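Local coordinates for AlyGC (Glaciecola chathamensis, PDB 5GKD), which cleaves the polysaccharide alginate as a calcium-containing lyase of polysaccharide lyase family 6, probably by beta-elimination, at residues A[182-187]-A[213-218]. Residues are numbered along the deposited sequence; the frame is centred on the assembly and turned at random.
Sequences GETLRI and VEIISN. With CA (calcium ion), chain E.
The side chains of E183 and E214 run side by side, pointing the same way, their carboxylate planes 60° apart, and a calcium ion bridges them through one oxygen each. They sit on adjacent turns of the right-handed parallel beta-helix of the pectate lyase-like fold. E183 OE2 lies 2.6 Å from the calcium and E214 OE1 2.4 Å; water 2 is a further ligand, and N180 and E212 also belong to the site. The other oxygen of E214 is gripped from above its plane, where S217 OG donates to OE2 at 2.7 Å with the hydroxyl 46° out of the carboxylate plane. Water 1 joins the two sides, donating to E183 OE2 and S217 OG. A bend at chi2 (92°) turns CD of E183 out of an extended course, while E214 runs extended beyond CG. Because E214 also lines the carbonate pocket, the metal and S217 probably fix its orientation there.

Where the chain turns a corner at I215 and I216, I215 O takes two backbone donors, T184 N at 2.9 Å and L185 N at 3.1 Å. Parallel ladder bonds follow: S217 N gives to L185 O at 2.8 Å, then I187 N to S217 O at 3.0 Å. R186 and S217 share the calcium-side face; L185, I216, I187 and N218 share the other, where V201 and I225 pack against them. On that face the N218 side chain crosses that of I187 at a slant: OD1, hydrogen-bonded to N223 ND2, lies 3.6 Å from I187 CD1.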
ATOM      1  N   GLY A 182      -1.067 -18.863 -10.098  1.00 19.14           N
ATOM      2  CA  GLY A 182      -1.756 -18.378 -11.282  1.00 18.45           C
ATOM      3  C   GLY A 182      -2.211 -19.461 -12.237  1.00 18.12           C
ATOM      4  O   GLY A 182      -2.283 -19.239 -13.447  1.00 17.58           O
ATOM      5  N   GLU A 183      -2.511 -20.641 -11.702  1.00 17.90           N
ATOM      6  CA  GLU A 183      -2.855 -21.790 -12.531  1.00 19.31           C
ATOM      7  C   GLU A 183      -4.196 -21.575 -13.227  1.00 20.13           C
ATOM      8  O   GLU A 183      -5.076 -20.879 -12.724  1.00 21.27           O
ATOM      9  CB  GLU A 183      -2.916 -23.064 -11.684  1.00 17.82           C
ATOM     10  CG  GLU A 183      -1.637 -23.423 -10.955  1.00 18.66           C
ATOM     11  CD  GLU A 183      -1.570 -22.851  -9.545  1.00 21.57           C
ATOM     12  OE1 GLU A 183      -2.350 -21.942  -9.239  1.00 23.62           O
ATOM     13  OE2 GLU A 183      -0.750 -23.328  -8.738  1.00 22.81           O
ATOM     14  N   THR A 184      -4.336 -22.169 -14.404  1.00 17.64           N
ATOM     15  CA  THR A 184      -5.627 -22.159 -15.069  1.00 16.29           C
ATOM     16  C   THR A 184      -6.527 -23.272 -14.545  1.00 18.29           C
ATOM     17  O   THR A 184      -7.703 -23.034 -14.279  1.00 15.94           O
ATOM     18  CB  THR A 184      -5.436 -22.257 -16.586  1.00 19.64           C
ATOM     19  OG1 THR A 184      -4.835 -21.044 -17.060  1.00 20.01           O
ATOM     20  CG2 THR A 184      -6.770 -22.446 -17.298  1.00 16.97           C
ATOM     21  N   LEU A 185      -5.984 -24.475 -14.345  1.00 18.33           N
ATOM     22  CA  LEU A 185      -6.747 -25.633 -13.887  1.00 18.34           C
ATOM     23  C   LEU A 185      -5.912 -26.389 -12.860  1.00 17.53           C
ATOM     24  O   LEU A 185      -4.782 -26.779 -13.148  1.00 16.61           O
ATOM     25  CB  LEU A 185      -7.102 -26.549 -15.073  1.00 18.32           C
ATOM     26  CG  LEU A 185      -8.280 -27.544 -15.087  1.00 24.24           C
ATOM     27  CD1 LEU A 185      -7.952 -28.783 -15.898  1.00 22.83           C
ATOM     28  CD2 LEU A 185      -8.769 -27.934 -13.739  1.00 24.43           C
ATOM     29  N   ARG A 186      -6.460 -26.609 -11.673  1.00 20.17           N
ATOM     30  CA  ARG A 186      -5.826 -27.423 -10.644  1.00 16.51           C
ATOM     31  C   ARG A 186      -6.766 -28.566 -10.268  1.00 19.04           C
ATOM     32  O   ARG A 186      -7.932 -28.329  -9.952  1.00 19.76           O
ATOM     33  CB  ARG A 186      -5.506 -26.586  -9.408  1.00 18.17           C
ATOM     34  CG  ARG A 186      -4.880 -27.375  -8.267  1.00 19.30           C
ATOM     35  CD  ARG A 186      -4.784 -26.521  -7.012  1.00 19.29           C
ATOM     36  NE  ARG A 186      -6.058 -26.517  -6.304  1.00 19.59           N
ATOM     37  CZ  ARG A 186      -6.509 -25.510  -5.559  1.00 19.50           C
ATOM     38  NH1 ARG A 186      -5.781 -24.410  -5.412  1.00 21.59           N
ATOM     39  NH2 ARG A 186      -7.686 -25.604  -4.964  1.00 15.84           N
ATOM     40  N   ILE A 187      -6.276 -29.798 -10.288  1.00 18.75           N
ATOM     41  CA  ILE A 187      -7.123 -30.938  -9.948  1.00 17.56           C
ATOM     42  C   ILE A 187      -6.649 -31.488  -8.611  1.00 19.84           C
ATOM     43  O   ILE A 187      -5.717 -32.298  -8.536  1.00 18.71           O
ATOM     44  CB  ILE A 187      -7.123 -32.006 -11.041  1.00 17.32           C
ATOM     45  CG1 ILE A 187      -7.410 -31.354 -12.389  1.00 20.55           C
ATOM     46  CG2 ILE A 187      -8.200 -33.049 -10.757  1.00 18.37           C
ATOM     47  CD1 ILE A 187      -7.217 -32.304 -13.552  1.00 21.05           C
ATOM     48  N   VAL A 213       4.108 -21.051 -14.109  1.00 17.40           N
ATOM     49  CA  VAL A 213       4.699 -22.218 -14.763  1.00 16.61           C
ATOM     50  C   VAL A 213       3.676 -23.334 -14.975  1.00 18.94           C
ATOM     51  O   VAL A 213       3.782 -24.104 -15.936  1.00 20.50           O
ATOM     52  CB  VAL A 213       5.920 -22.723 -13.975  1.00 18.14           C
ATOM     53  CG1 VAL A 213       5.494 -23.410 -12.693  1.00 16.17           C
ATOM     54  CG2 VAL A 213       6.756 -23.654 -14.862  1.00 21.49           C
ATOM     55  N   GLU A 214       2.681 -23.460 -14.102  1.00 17.69           N
ATOM     56  CA  GLU A 214       1.676 -24.504 -14.249  1.00 16.73           C
ATOM     57  C   GLU A 214       0.438 -23.917 -14.906  1.00 16.94           C
ATOM     58  O   GLU A 214      -0.259 -23.106 -14.300  1.00 17.96           O
ATOM     59  CB  GLU A 214       1.315 -25.124 -12.908  1.00 17.80           C
ATOM     60  CG  GLU A 214       2.443 -25.841 -12.191  1.00 18.61           C
ATOM     61  CD  GLU A 214       1.949 -26.438 -10.897  1.00 19.22           C
ATOM     62  OE1 GLU A 214       1.626 -25.664  -9.987  1.00 20.15           O
ATOM     63  OE2 GLU A 214       1.847 -27.672 -10.801  1.00 17.64           O
ATOM     64  N   ILE A 215       0.188 -24.309 -16.153  1.00 17.87           N
ATOM     65  CA  ILE A 215      -1.117 -24.095 -16.768  1.00 16.52           C
ATOM     66  C   ILE A 215      -2.145 -25.007 -16.117  1.00 17.47           C
ATOM     67  O   ILE A 215      -3.169 -24.552 -15.597  1.00 19.32           O
ATOM     68  CB  ILE A 215      -1.056 -24.349 -18.287  1.00 18.35           C
ATOM     69  CG1 ILE A 215      -0.064 -23.429 -18.991  1.00 16.67           C
ATOM     70  CG2 ILE A 215      -2.439 -24.232 -18.933  1.00 15.34           C
ATOM     71  CD1 ILE A 215       0.298 -23.985 -20.362  1.00 16.44           C
ATOM     72  N   ILE A 216      -1.896 -26.311 -16.180  1.00 16.36           N
ATOM     73  CA  ILE A 216      -2.642 -27.334 -15.458  1.00 18.38           C
ATOM     74  C   ILE A 216      -1.748 -27.878 -14.355  1.00 17.13           C
ATOM     75  O   ILE A 216      -0.585 -28.207 -14.601  1.00 16.85           O
ATOM     76  CB  ILE A 216      -3.086 -28.478 -16.387  1.00 14.08           C
ATOM     77  CG1 ILE A 216      -4.009 -27.951 -17.489  1.00 15.39           C
ATOM     78  CG2 ILE A 216      -3.718 -29.579 -15.573  1.00 16.89           C
ATOM     79  CD1 ILE A 216      -4.485 -29.010 -18.462  1.00 14.46           C
ATOM     80  N   SER A 217      -2.286 -27.982 -13.151  1.00 17.78           N
ATOM     81  CA  SER A 217      -1.565 -28.500 -11.994  1.00 18.68           C
ATOM     82  C   SER A 217      -2.335 -29.724 -11.523  1.00 20.71           C
ATOM     83  O   SER A 217      -3.354 -29.586 -10.839  1.00 17.90           O
ATOM     84  CB  SER A 217      -1.455 -27.439 -10.901  1.00 19.55           C
ATOM     85  OG  SER A 217      -0.663 -27.865  -9.795  1.00 18.86           O
ATOM     86  N   ASN A 218      -1.900 -30.920 -11.926  1.00 20.74           N
ATOM     87  CA  ASN A 218      -2.573 -32.130 -11.476  1.00 19.97           C
ATOM     88  C   ASN A 218      -2.060 -32.511 -10.092  1.00 22.56           C
ATOM     89  O   ASN A 218      -0.852 -32.641  -9.891  1.00 23.86           O
ATOM     90  CB  ASN A 218      -2.370 -33.281 -12.457  1.00 18.06           C
ATOM     91  CG  ASN A 218      -3.303 -34.427 -12.178  1.00 19.69           C
ATOM     92  OD1 ASN A 218      -4.491 -34.358 -12.492  1.00 19.50           O
ATOM     93  ND2 ASN A 218      -2.784 -35.477 -11.553  1.00 20.47           N
TER
HETATM   94 CA    CA E 801       1.800 -23.379  -9.143  1.00 22.16          CA
HETATM   95  O   HOH W   1      -1.366 -25.860  -7.986  1.00 17.59           O
HETATM   96  O   HOH W   2       4.258 -23.790  -9.128  1.00 20.52           O